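Local coordinates for ADP-ribosylating toxin CARDS (Mycoplasma pneumoniae, PDB 4TLV), which transfers the ADP-ribosyl group of NAD+ to multiple target proteins and provokes vacuolation and other cytopathic effects in mammalian cells, at residues V155-G160 with I420-C425; N298-E303 with G398-L403; A345-V350 with Y404-K409; K363-P368 with S379-G384. One frame throughout, in Å; residues are numbered along the deposited sequence.

Interaction 1. Residues V155-G160 with I420-C425; sequences VPVEPG and IIVDEC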
loop_
_atom_site.group_PDB
_atom_site.type_symbol
_atom_site.label_atom_id
_atom_site.label_comp_id
_atom_site.label_asym_id
_atom_site.label_seq_id
_atom_site.Cartn_x
_atom_site.Cartn_y
_atom_site.Cartn_z
ATOM N N VAL A 155 -17.256 -13.819 8.151
ATOM C CA VAL A 155 -18.612 -14.251 7.824
ATOM C C VAL A 155 -18.920 -14.068 6.336
ATOM O O VAL A 155 -18.414 -13.144 5.692
ATOM C CB VAL A 155 -19.642 -13.472 8.661
ATOM C CG1 VAL A 155 -19.453 -13.779 10.134
ATOM C CG2 VAL A 155 -19.495 -11.983 8.410
ATOM N N PRO A 156 -19.766 -14.948 5.777
ATOM C CA PRO A 156 -20.105 -14.805 4.357
ATOM C C PRO A 156 -20.928 -13.542 4.090
ATOM O O PRO A 156 -21.758 -13.152 4.911
ATOM C CB PRO A 156 -20.955 -16.050 4.051
ATOM C CG PRO A 156 -21.404 -16.583 5.388
ATOM C CD PRO A 156 -20.410 -16.112 6.421
ATOM N N VAL A 157 -20.716 -12.940 2.928
ATOM C CA VAL A 157 -21.534 -11.827 2.456
ATOM C C VAL A 157 -22.869 -12.338 1.883
ATOM O O VAL A 157 -22.888 -13.256 1.072
ATOM C CB VAL A 157 -20.774 -11.029 1.384
ATOM C CG1 VAL A 157 -21.642 -9.889 0.822
ATOM C CG2 VAL A 157 -19.456 -10.470 1.978
ATOM N N GLU A 158 -23.980 -11.731 2.293
ATOM C CA GLU A 158 -25.305 -12.145 1.808
ATOM C C GLU A 158 -25.514 -13.674 1.794
ATOM O O GLU A 158 -25.831 -14.242 0.755
ATOM C CB GLU A 158 -25.568 -11.598 0.390
ATOM C CG GLU A 158 -27.066 -11.535 0.038
ATOM C CD GLU A 158 -27.364 -11.476 -1.451
ATOM O OE1 GLU A 158 -26.444 -11.670 -2.279
ATOM O OE2 GLU A 158 -28.546 -11.252 -1.794
ATOM N N PRO A 159 -25.348 -14.344 2.943
ATOM C CA PRO A 159 -25.405 -15.815 2.932
ATOM C C PRO A 159 -26.747 -16.371 2.442
ATOM O O PRO A 159 -27.794 -15.752 2.634
ATOM C CB PRO A 159 -25.205 -16.177 4.409
ATOM C CG PRO A 159 -25.681 -14.994 5.146
ATOM C CD PRO A 159 -25.237 -13.815 4.308
ATOM N N GLY A 160 -26.705 -17.543 1.818
ATOM C CA GLY A 160 -27.902 -18.176 1.321
ATOM C C GLY A 160 -28.306 -17.632 -0.040
ATOM O O GLY A 160 -29.139 -18.227 -0.717
ATOM N N ILE A 420 -23.627 0.808 0.728
ATOM C CA ILE A 420 -23.639 -0.129 -0.382
ATOM C C ILE A 420 -24.634 -1.232 -0.090
ATOM O O ILE A 420 -24.659 -1.774 1.001
ATOM C CB ILE A 420 -22.252 -0.741 -0.622
ATOM C CG1 ILE A 420 -21.276 0.388 -0.984
ATOM C CG2 ILE A 420 -22.334 -1.799 -1.735
ATOM C CD1 ILE A 420 -19.938 -0.073 -1.478
ATOM N N ILE A 421 -25.459 -1.564 -1.073
ATOM C CA ILE A 421 -26.396 -2.661 -0.902
ATOM C C ILE A 421 -25.989 -3.812 -1.811
ATOM O O ILE A 421 -25.725 -3.620 -2.997
ATOM C CB ILE A 421 -27.848 -2.218 -1.178
ATOM C CG1 ILE A 421 -27.972 -1.671 -2.597
ATOM C CG2 ILE A 421 -28.262 -1.161 -0.156
ATOM C CD1 ILE A 421 -29.410 -1.361 -3.045
ATOM N N VAL A 422 -25.937 -5.003 -1.236
ATOM C CA VAL A 422 -25.492 -6.183 -1.955
ATOM C C VAL A 422 -26.667 -7.117 -2.197
ATOM O O VAL A 422 -27.333 -7.556 -1.258
ATOM C CB VAL A 422 -24.412 -6.935 -1.164
ATOM C CG1 VAL A 422 -24.071 -8.257 -1.859
ATOM C CG2 VAL A 422 -23.165 -6.064 -1.014
ATOM N N ASP A 423 -26.892 -7.435 -3.460
ATOM C CA ASP A 423 -28.000 -8.275 -3.856
ATOM C C ASP A 423 -27.824 -8.624 -5.331
ATOM O O ASP A 423 -27.095 -7.948 -6.054
ATOM C CB ASP A 423 -29.310 -7.517 -3.655
ATOM C CG ASP A 423 -30.525 -8.381 -3.917
ATOM O OD1 ASP A 423 -30.932 -9.114 -2.984
ATOM O OD2 ASP A 423 -31.060 -8.330 -5.056
ATOM N N GLU A 424 -28.486 -9.674 -5.787
ATOM C CA GLU A 424 -28.408 -10.026 -7.202
ATOM C C GLU A 424 -28.701 -8.810 -8.084
ATOM O O GLU A 424 -28.035 -8.592 -9.092
ATOM C CB GLU A 424 -29.379 -11.158 -7.533
ATOM C CG GLU A 424 -29.302 -11.631 -8.984
ATOM C CD GLU A 424 -30.247 -12.795 -9.278
ATOM O OE1 GLU A 424 -30.989 -13.205 -8.352
ATOM O OE2 GLU A 424 -30.249 -13.301 -10.426
ATOM N N CYS A 425 -29.693 -8.012 -7.702
ATOM C CA CYS A 425 -30.109 -6.878 -8.527
ATOM C C CYS A 425 -29.324 -5.590 -8.253
ATOM O O CYS A 425 -29.586 -4.557 -8.874
ATOM C CB CYS A 425 -31.608 -6.612 -8.359
ATOM S SG CYS A 425 -32.684 -7.796 -9.213
HETATM O O HOH W 1 -29.016 -11.750 -4.246
#

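Interaction 2. Residues N298-E303 with G398-L403; sequences NVFLVE and GSQHDL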
loop_
_atom_site.group_PDB
_atom_site.type_symbol
_atom_site.label_atom_id
_atom_site.label_comp_id
_atom_site.label_asym_id
_atom_site.label_seq_id
_atom_site.Cartn_x
_atom_site.Cartn_y
_atom_site.Cartn_z
ATOM N N ASN A 298 -14.523 13.547 -12.540
ATOM C CA ASN A 298 -15.701 13.630 -11.674
ATOM C C ASN A 298 -16.199 12.250 -11.225
ATOM O O ASN A 298 -16.145 11.284 -11.986
ATOM C CB ASN A 298 -16.841 14.374 -12.375
ATOM C CG ASN A 298 -16.593 15.875 -12.466
ATOM O OD1 ASN A 298 -15.756 16.419 -11.751
ATOM N ND2 ASN A 298 -17.333 16.545 -13.339
ATOM N N VAL A 299 -16.691 12.183 -9.996
ATOM C CA VAL A 299 -17.349 10.996 -9.465
ATOM C C VAL A 299 -18.741 11.468 -9.096
ATOM O O VAL A 299 -18.886 12.539 -8.520
ATOM C CB VAL A 299 -16.657 10.496 -8.202
ATOM C CG1 VAL A 299 -17.416 9.271 -7.605
ATOM C CG2 VAL A 299 -15.198 10.143 -8.507
ATOM N N PHE A 300 -19.764 10.689 -9.428
ATOM C CA PHE A 300 -21.124 11.133 -9.156
ATOM C C PHE A 300 -22.098 9.977 -9.055
ATOM O O PHE A 300 -21.755 8.826 -9.332
ATOM C CB PHE A 300 -21.576 12.102 -10.244
ATOM C CG PHE A 300 -21.315 11.607 -11.617
ATOM C CD1 PHE A 300 -20.110 11.869 -12.244
ATOM C CD2 PHE A 300 -22.263 10.854 -12.288
ATOM C CE1 PHE A 300 -19.864 11.396 -13.537
ATOM C CE2 PHE A 300 -22.023 10.388 -13.565
ATOM C CZ PHE A 300 -20.821 10.651 -14.186
ATOM N N LEU A 301 -23.329 10.305 -8.680
ATOM C CA LEU A 301 -24.363 9.308 -8.439
ATOM C C LEU A 301 -25.512 9.534 -9.410
ATOM O O LEU A 301 -25.922 10.670 -9.642
ATOM C CB LEU A 301 -24.883 9.457 -7.004
ATOM C CG LEU A 301 -23.873 9.374 -5.864
ATOM C CD1 LEU A 301 -24.425 10.035 -4.602
ATOM C CD2 LEU A 301 -23.518 7.927 -5.600
ATOM N N VAL A 302 -26.023 8.449 -9.976
ATOM C CA VAL A 302 -27.150 8.504 -10.892
ATOM C C VAL A 302 -28.256 7.657 -10.296
ATOM O O VAL A 302 -28.036 6.485 -9.964
ATOM C CB VAL A 302 -26.755 7.966 -12.274
ATOM C CG1 VAL A 302 -27.978 7.820 -13.183
ATOM C CG2 VAL A 302 -25.696 8.867 -12.902
ATOM N N GLU A 303 -29.441 8.240 -10.134
ATOM C CA GLU A 303 -30.521 7.510 -9.469
ATOM C C GLU A 303 -31.058 6.390 -10.354
ATOM O O GLU A 303 -31.195 6.556 -11.566
ATOM C CB GLU A 303 -31.655 8.442 -9.042
ATOM C CG GLU A 303 -32.768 7.716 -8.312
ATOM C CD GLU A 303 -33.748 8.662 -7.629
ATOM O OE1 GLU A 303 -33.604 9.890 -7.789
ATOM O OE2 GLU A 303 -34.656 8.167 -6.926
ATOM N N GLY A 398 -31.126 17.558 -10.665
ATOM C CA GLY A 398 -30.385 17.186 -11.854
ATOM C C GLY A 398 -30.231 15.686 -11.994
ATOM O O GLY A 398 -30.753 14.921 -11.180
ATOM N N SER A 399 -29.502 15.277 -13.027
ATOM C CA SER A 399 -29.314 13.869 -13.365
ATOM C C SER A 399 -28.186 13.214 -12.563
ATOM O O SER A 399 -28.198 12.010 -12.326
ATOM C CB SER A 399 -29.019 13.739 -14.864
ATOM O OG SER A 399 -28.516 12.452 -15.188
ATOM N N GLN A 400 -27.204 14.014 -12.164
ATOM C CA GLN A 400 -26.029 13.502 -11.474
ATOM C C GLN A 400 -25.886 14.203 -10.140
ATOM O O GLN A 400 -26.040 15.419 -10.058
ATOM C CB GLN A 400 -24.770 13.735 -12.319
ATOM C CG GLN A 400 -24.798 13.052 -13.672
ATOM C CD GLN A 400 -23.561 13.327 -14.503
ATOM O OE1 GLN A 400 -22.735 14.172 -14.150
ATOM N NE2 GLN A 400 -23.426 12.613 -15.617
ATOM N N HIS A 401 -25.594 13.445 -9.094
ATOM C CA HIS A 401 -25.423 14.033 -7.775
ATOM C C HIS A 401 -24.012 13.804 -7.259
ATOM O O HIS A 401 -23.427 12.733 -7.458
ATOM C CB HIS A 401 -26.454 13.459 -6.807
ATOM C CG HIS A 401 -27.863 13.598 -7.288
ATOM N ND1 HIS A 401 -28.770 14.589 -7.118
ATOM C CD2 HIS A 401 -28.477 12.648 -8.077
ATOM C CE1 HIS A 401 -29.911 14.213 -7.785
ATOM N NE2 HIS A 401 -29.707 13.041 -8.359
ATOM N N ASP A 402 -23.478 14.820 -6.592
ATOM C CA ASP A 402 -22.148 14.752 -6.026
ATOM C C ASP A 402 -22.092 13.817 -4.824
ATOM O O ASP A 402 -23.099 13.588 -4.142
ATOM C CB ASP A 402 -21.669 16.147 -5.627
ATOM C CG ASP A 402 -21.262 16.987 -6.829
ATOM O OD1 ASP A 402 -21.290 16.471 -7.969
ATOM O OD2 ASP A 402 -20.903 18.163 -6.628
ATOM N N LEU A 403 -20.902 13.283 -4.575
ATOM C CA LEU A 403 -20.679 12.333 -3.493
ATOM C C LEU A 403 -19.757 12.942 -2.446
ATOM O O LEU A 403 -18.691 13.453 -2.781
ATOM C CB LEU A 403 -20.067 11.033 -4.042
ATOM C CG LEU A 403 -19.733 9.953 -3.017
ATOM C CD1 LEU A 403 -21.009 9.440 -2.340
ATOM C CD2 LEU A 403 -18.948 8.801 -3.685
HETATM O O HOH W 2 -18.615 13.898 -6.159
HETATM O O HOH W 3 -18.784 15.428 -9.449
HETATM O O HOH W 4 -29.887 11.020 -10.716
#

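Interaction 3. Residues A345-V350 with Y404-K409; sequences AGQLKV and YVCPLK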
loop_
_atom_site.group_PDB
_atom_site.type_symbol
_atom_site.label_atom_id
_atom_site.label_comp_id
_atom_site.label_asym_id
_atom_site.label_seq_id
_atom_site.Cartn_x
_atom_site.Cartn_y
_atom_site.Cartn_z
ATOM N N ALA A 345 -17.191 22.662 6.950
ATOM C CA ALA A 345 -16.935 21.888 8.156
ATOM C C ALA A 345 -17.483 20.477 8.016
ATOM O O ALA A 345 -18.700 20.277 7.968
ATOM C CB ALA A 345 -17.536 22.581 9.391
ATOM N N GLY A 346 -16.578 19.506 7.938
ATOM C CA GLY A 346 -16.963 18.107 7.916
ATOM C C GLY A 346 -17.672 17.686 6.645
ATOM O O GLY A 346 -18.706 17.020 6.690
ATOM N N GLN A 347 -17.110 18.072 5.505
ATOM C CA GLN A 347 -17.649 17.656 4.222
ATOM C C GLN A 347 -16.532 17.532 3.189
ATOM O O GLN A 347 -16.085 18.523 2.611
ATOM C CB GLN A 347 -18.740 18.624 3.749
ATOM C CG GLN A 347 -19.505 18.156 2.521
ATOM C CD GLN A 347 -20.690 19.053 2.186
ATOM O OE1 GLN A 347 -21.157 19.823 3.024
ATOM N NE2 GLN A 347 -21.183 18.950 0.956
ATOM N N LEU A 348 -16.062 16.305 2.982
ATOM C CA LEU A 348 -15.098 16.031 1.933
ATOM C C LEU A 348 -15.880 15.754 0.677
ATOM O O LEU A 348 -17.023 15.317 0.746
ATOM C CB LEU A 348 -14.265 14.802 2.288
ATOM C CG LEU A 348 -13.489 14.880 3.594
ATOM C CD1 LEU A 348 -12.914 13.504 3.938
ATOM C CD2 LEU A 348 -12.394 15.912 3.481
ATOM N N LYS A 349 -15.273 16.005 -0.477
ATOM C CA LYS A 349 -15.917 15.698 -1.744
ATOM C C LYS A 349 -15.115 14.643 -2.507
ATOM O O LYS A 349 -13.892 14.724 -2.594
ATOM C CB LYS A 349 -16.044 16.960 -2.590
ATOM C CG LYS A 349 -16.276 16.699 -4.059
ATOM C CD LYS A 349 -17.744 16.770 -4.411
ATOM C CE LYS A 349 -17.998 17.861 -5.438
ATOM N NZ LYS A 349 -17.484 17.512 -6.796
ATOM N N VAL A 350 -15.805 13.654 -3.055
ATOM C CA VAL A 350 -15.116 12.583 -3.766
ATOM C C VAL A 350 -14.884 12.937 -5.242
ATOM O O VAL A 350 -15.771 13.459 -5.913
ATOM C CB VAL A 350 -15.882 11.265 -3.645
ATOM C CG1 VAL A 350 -15.094 10.128 -4.277
ATOM C CG2 VAL A 350 -16.172 10.971 -2.176
ATOM N N TYR A 404 -20.170 12.883 -1.179
ATOM C CA TYR A 404 -19.392 13.481 -0.092
ATOM C C TYR A 404 -19.010 12.461 0.971
ATOM O O TYR A 404 -19.557 11.366 1.019
ATOM C CB TYR A 404 -20.179 14.607 0.584
ATOM C CG TYR A 404 -20.756 15.622 -0.381
ATOM C CD1 TYR A 404 -19.952 16.596 -0.967
ATOM C CD2 TYR A 404 -22.106 15.604 -0.708
ATOM C CE1 TYR A 404 -20.481 17.525 -1.854
ATOM C CE2 TYR A 404 -22.648 16.527 -1.593
ATOM C CZ TYR A 404 -21.832 17.486 -2.157
ATOM O OH TYR A 404 -22.371 18.394 -3.037
ATOM N N VAL A 405 -18.061 12.836 1.824
ATOM C CA VAL A 405 -17.748 12.075 3.015
ATOM C C VAL A 405 -17.950 13.011 4.202
ATOM O O VAL A 405 -17.422 14.127 4.202
ATOM C CB VAL A 405 -16.287 11.615 3.026
ATOM C CG1 VAL A 405 -16.003 10.802 4.285
ATOM C CG2 VAL A 405 -15.962 10.833 1.756
ATOM N N CYS A 406 -18.701 12.552 5.200
ATOM C CA CYS A 406 -18.969 13.329 6.411
ATOM C C CYS A 406 -18.832 12.469 7.650
ATOM O O CYS A 406 -19.139 11.281 7.619
ATOM C CB CYS A 406 -20.406 13.866 6.416
ATOM S SG CYS A 406 -20.906 14.784 4.968
ATOM N N PRO A 407 -18.407 13.083 8.764
ATOM C CA PRO A 407 -18.562 12.433 10.072
ATOM C C PRO A 407 -20.026 12.031 10.259
ATOM O O PRO A 407 -20.920 12.722 9.759
ATOM C CB PRO A 407 -18.186 13.539 11.062
ATOM C CG PRO A 407 -17.326 14.488 10.280
ATOM C CD PRO A 407 -17.840 14.440 8.864
ATOM N N LEU A 408 -20.275 10.927 10.948
ATOM C CA LEU A 408 -21.647 10.486 11.176
ATOM C C LEU A 408 -22.359 11.450 12.121
ATOM O O LEU A 408 -23.568 11.627 12.044
ATOM C CB LEU A 408 -21.673 9.078 11.765
ATOM C CG LEU A 408 -21.045 8.005 10.879
ATOM C CD1 LEU A 408 -21.083 6.647 11.568
ATOM C CD2 LEU A 408 -21.725 7.964 9.529
ATOM N N LYS A 409 -21.595 12.079 13.001
ATOM C CA LYS A 409 -22.172 12.979 13.994
ATOM C C LYS A 409 -22.498 14.352 13.407
ATOM O O LYS A 409 -21.655 14.987 12.772
ATOM C CB LYS A 409 -21.239 13.117 15.197
ATOM C CG LYS A 409 -21.964 13.474 16.493
ATOM C CD LYS A 409 -21.028 13.448 17.691
ATOM C CE LYS A 409 -19.918 14.476 17.540
ATOM N NZ LYS A 409 -19.070 14.577 18.758
#

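Interaction 4. Residues K363-P368 with S379-G384; sequences KWKMTP and SSELLG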
loop_
_atom_site.group_PDB
_atom_site.type_symbol
_atom_site.label_atom_id
_atom_site.label_comp_id
_atom_site.label_asym_id
_atom_site.label_seq_id
_atom_site.Cartn_x
_atom_site.Cartn_y
_atom_site.Cartn_z
ATOM N N LYS A 363 -7.858 5.758 0.577
ATOM C CA LYS A 363 -8.133 4.531 1.317
ATOM C C LYS A 363 -9.522 4.537 1.964
ATOM O O LYS A 363 -9.929 5.527 2.583
ATOM C CB LYS A 363 -7.030 4.255 2.340
ATOM C CG LYS A 363 -5.632 4.085 1.683
ATOM C CD LYS A 363 -4.624 3.554 2.706
ATOM C CE LYS A 363 -3.208 3.456 2.128
ATOM N NZ LYS A 363 -3.152 2.682 0.819
ATOM N N TRP A 364 -10.226 3.415 1.817
ATOM C CA TRP A 364 -11.627 3.282 2.229
ATOM C C TRP A 364 -11.826 1.991 3.005
ATOM O O TRP A 364 -11.137 1.006 2.749
ATOM C CB TRP A 364 -12.530 3.236 0.995
ATOM C CG TRP A 364 -12.389 4.457 0.120
ATOM C CD1 TRP A 364 -11.564 4.608 -0.970
ATOM C CD2 TRP A 364 -13.078 5.701 0.280
ATOM N NE1 TRP A 364 -11.707 5.868 -1.491
ATOM C CE2 TRP A 364 -12.638 6.558 -0.750
ATOM C CE3 TRP A 364 -14.044 6.169 1.189
ATOM C CZ2 TRP A 364 -13.119 7.873 -0.894
ATOM C CZ3 TRP A 364 -14.535 7.479 1.035
ATOM C CH2 TRP A 364 -14.073 8.306 0.002
ATOM N N LYS A 365 -12.759 2.000 3.950
ATOM C CA LYS A 365 -13.136 0.790 4.684
ATOM C C LYS A 365 -14.583 0.520 4.346
ATOM O O LYS A 365 -15.344 1.460 4.118
ATOM C CB LYS A 365 -13.046 1.010 6.201
ATOM C CG LYS A 365 -11.652 1.026 6.806
ATOM C CD LYS A 365 -11.724 1.554 8.260
ATOM C CE LYS A 365 -12.434 2.910 8.276
ATOM N NZ LYS A 365 -12.496 3.576 9.610
ATOM N N MET A 366 -14.970 -0.754 4.310
ATOM C CA MET A 366 -16.363 -1.116 4.071
ATOM C C MET A 366 -16.835 -2.059 5.165
ATOM O O MET A 366 -16.354 -3.185 5.278
ATOM C CB MET A 366 -16.523 -1.764 2.711
ATOM C CG MET A 366 -16.028 -0.860 1.581
ATOM S SD MET A 366 -16.619 -1.423 0.007
ATOM C CE MET A 366 -15.672 -0.360 -1.085
ATOM N N THR A 367 -17.776 -1.600 5.972
ATOM C CA THR A 367 -18.121 -2.345 7.182
ATOM C C THR A 367 -19.608 -2.711 7.204
ATOM O O THR A 367 -20.466 -1.845 7.036
ATOM C CB THR A 367 -17.753 -1.532 8.439
ATOM O OG1 THR A 367 -18.541 -0.344 8.477
ATOM C CG2 THR A 367 -16.304 -1.111 8.387
ATOM N N PRO A 368 -19.914 -4.003 7.413
ATOM C CA PRO A 368 -21.303 -4.475 7.325
ATOM C C PRO A 368 -22.094 -3.844 8.458
ATOM O O PRO A 368 -21.568 -3.760 9.555
ATOM C CB PRO A 368 -21.192 -5.993 7.552
ATOM C CG PRO A 368 -19.743 -6.297 7.730
ATOM C CD PRO A 368 -18.999 -5.024 7.939
ATOM N N SER A 379 -16.238 4.135 4.646
ATOM C CA SER A 379 -15.610 5.183 5.448
ATOM C C SER A 379 -14.252 5.560 4.884
ATOM O O SER A 379 -13.528 4.709 4.371
ATOM C CB SER A 379 -15.441 4.711 6.903
ATOM O OG SER A 379 -16.693 4.381 7.471
ATOM N N SER A 380 -13.894 6.829 5.001
ATOM C CA SER A 380 -12.565 7.277 4.567
ATOM C C SER A 380 -11.498 7.174 5.666
ATOM O O SER A 380 -11.725 7.614 6.802
ATOM C CB SER A 380 -12.636 8.720 4.084
ATOM O OG SER A 380 -11.337 9.199 3.789
ATOM N N GLU A 381 -10.331 6.615 5.334
ATOM C CA GLU A 381 -9.219 6.574 6.280
ATOM C C GLU A 381 -8.685 7.975 6.569
ATOM O O GLU A 381 -7.971 8.177 7.542
ATOM C CB GLU A 381 -8.067 5.681 5.788
ATOM C CG GLU A 381 -8.409 4.201 5.687
ATOM C CD GLU A 381 -8.542 3.520 7.048
ATOM O OE1 GLU A 381 -8.352 4.184 8.099
ATOM O OE2 GLU A 381 -8.828 2.308 7.061
ATOM N N LEU A 382 -9.027 8.944 5.721
ATOM C CA LEU A 382 -8.557 10.317 5.936
ATOM C C LEU A 382 -9.112 10.897 7.249
ATOM O O LEU A 382 -8.482 11.755 7.884
ATOM C CB LEU A 382 -8.934 11.206 4.745
ATOM C CG LEU A 382 -8.247 12.572 4.681
ATOM C CD1 LEU A 382 -6.737 12.402 4.541
ATOM C CD2 LEU A 382 -8.795 13.394 3.544
ATOM N N LEU A 383 -10.277 10.411 7.669
ATOM C CA LEU A 383 -10.943 10.942 8.856
ATOM C C LEU A 383 -10.583 10.166 10.113
ATOM O O LEU A 383 -11.137 10.416 11.180
ATOM C CB LEU A 383 -12.462 10.988 8.661
ATOM C CG LEU A 383 -12.943 12.037 7.649
ATOM C CD1 LEU A 383 -14.428 11.919 7.377
ATOM C CD2 LEU A 383 -12.597 13.441 8.136
ATOM N N GLY A 384 -9.647 9.229 9.986
ATOM C CA GLY A 384 -9.089 8.558 11.150
ATOM C C GLY A 384 -10.117 7.835 12.001
ATOM O O GLY A 384 -11.005 7.155 11.482
HETATM O O HOH W 5 -10.384 8.069 1.667
HETATM O O HOH W 6 -16.767 1.619 7.069
HETATM O O HOH W 7 -11.771 6.365 9.103
#

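Interaction 1. Residues V155-G160 with I420-C425
Glu158 reaches across to the 422-424 backbone, its carboxylate lying over the Val422 carbonyl and the CA of Asp423. This is an interdomain contact: 155-160 leaves a strand of the mono-ADP-ribosyltransferase domain, and 420-425 leaves a strand of the D2 beta-trefoil. Glu158 CG stands anti to the backbone N (chi1 -159°) and the chain stays extended beyond it, which carries CD to 3.9 Å from Val422 O. The backbone of Glu158 adopts a left-handed conformation, turning the chain where it leaves the strand.

Direct apolar packing is slight. Val157 CG1 meets Val422 CG1 at 4.0 Å, the two side chains crossing at about a right angle, while Val157 also rests on Val170 and Thr172 of its own domain and Val422 on Phe376 of D2. The backbone of Glu158 is hydrogen-bonded to that of Ile373, a further tie between the domains.

The polar end is less simple. Glu158 OE2 lies 3.4 Å from Asp423 OD1, two acceptors facing each other with their carboxylate planes 53° apart. Such proximity would be expected to disfavour both groups being charged, and may raise the proton affinity of one. Asp423 is held by an Asx turn in which Cys425 N donates to OD2 at 3.0 Å. A water bridges the segments: it accepts from Glu424 N at 2.6 Å and donates to Glu158 OE2 at 2.5 Å.

Interaction 2. Residues N298-E303 with G398-L403
Gln400 lays its side-chain amide flat over one face of the Phe300 ring, the two planes only 12° apart. The extended chain comes in over the CD2-CE2 side, with CD above that rim and OE1 3.7 Å above the ring plane, over its centre. NE2 extends past the rim, 3.3 Å from Phe300 CE2. Phe300 CG sits between its own backbone N and carbonyl carbon (chi1 48°).

Beneath this stack two backbone bonds join the strands: Leu301 N to His401 O at 2.7 Å and His401 N to Leu301 O at 2.8 Å. They make Leu301 and His401 an antiparallel hydrogen-bonded pair in the D2 beta-trefoil. On their side of the sheet, away from Phe300, Leu301 CD1 packs on Leu403 CD1 at 4.1 Å, and both leucines rest on Leu418.

Further out, the His401 ring is positioned by Ser396 OG, bonded to ND1, and by an edge-to-face contact with Trp392. One water accepts from Glu303 N at 2.9 Å, donates to Ser399 O at 2.5 Å and is bonded to His401 NE2. Another accepts from Leu403 N at 2.8 Å and lies within bonding distance of Val299 O, bridging the backbones where the strands diverge.

Interaction 3. Residues A345-V350 with Y404-K409
Tyr404 packs against Gln347, Leu348 and Lys349 and can be followed outward from its CB, which presses on Leu348 O at 3.2 Å. The same oxygen stays near the ring plane, at the CD1 edge. From CG onward the partner is Gln347, whose NE2 stands 3.2 Å above the ring plane and over its centre. CG, CD1, CE1 and CZ all have that nitrogen within 3.6 Å. Gln347 CG, anti to its backbone N (chi1 -171°), also reaches CD1, and the chain is extended beyond it. The amide is turned nearly perpendicular to the ring, 85° between the planes, so it meets the pi face with its nitrogen rather than lying flat. At CE1 a second side chain arrives, Lys349 CD at 3.8 Å.

This is an antiparallel strand pair of the D2 beta-trefoil. Leu348 N donates to Val405 O at 2.8 Å, and Val405 N to Leu348 O at 2.9 Å. On the sheet face of Leu348 and Val405 the side chains pack at their CB atoms, 3.8 Å apart, and Val350 CG2 touches Val405 CG2.

Beyond the Leu348-Val405 pair, Gly346 lies beside Pro407, with Gly346 O 3.5 Å from Pro407 CD. Pro407 has no N-H to meet this buried carbonyl, while the Gln347 nitrogen, placed as for an amino-aromatic interaction, probably gains from the electron-rich tyrosine face.

Interaction 4. Residues K363-P368 with S379-G384
Lys365 and Ser379 face each other as an antiparallel hydrogen-bonded pair of a beta hairpin in the D2 beta-trefoil: Lys365 N donates to Ser379 O at 2.8 Å and Ser379 N to Lys365 O at 2.9 Å. A third backbone bond runs from Glu381 N to Lys363 O at 3.0 Å. It continues the pairing to the point where 381-383 winds into a 3-10 turn, opened by an ST turn from Leu382 N to Ser380 OG.

Among the side chains, those of Glu381 and Lys365 cross at about a right angle, OE2 touching the Lys365 methylenes. The Glu381 chain bends at chi2 (-72°), swinging CD toward Lys365, and OE2 comes 3.1 Å from Lys365 CG. Gln321 NE2 binds that oxygen. The charges themselves are not paired: Lys365 NZ and Glu381 OE1 remain 4.5 Å apart, and may still attract at long range. Apolar contacts are Lys363 CB on Glu381 CG at 3.6 Å and Trp364 CZ3 on Ser380 CB at 3.8 Å.

Three waters complete the bridging. One, bonded to Lys363 O and Ser380 OG, sits above one face of the Trp364 ring, over its centre. A second accepts from Lys365 NZ and donates to Ser380 O and Gly384 O. The third links Thr367 OG1 with Ser379 OG, which also bonds to Asn388 O.

Around the hairpin, Trp364 packs on Val350 of strand 348-354, its NE1 bonded to Leu337 O of strand 335-340, while Leu382 and Leu383 rest on Leu348.

In the fold
Interactions 2, 3 and 4 lie wholly within the D2 beta-trefoil; interaction 1 joins it to the ADP-ribosyltransferase domain. Strand 401-407 is shared by interactions 2 and 3, pairing with 298-303 and then with 348-354; their centres are about 16 Å apart, and along the chain their segments alternate. Interaction 4 falls between the two segments of interaction 3, its centre about 12 Å away, and Val405 packs against Trp364 and Leu383. Residues 155-160 come first and 420-425 last, so interaction 1 brackets the others; its centre is about 20 Å from that of interaction 4, where Ile420 touches Met366. Through this contact interaction 4 adjoins the D2 side of the domain interface.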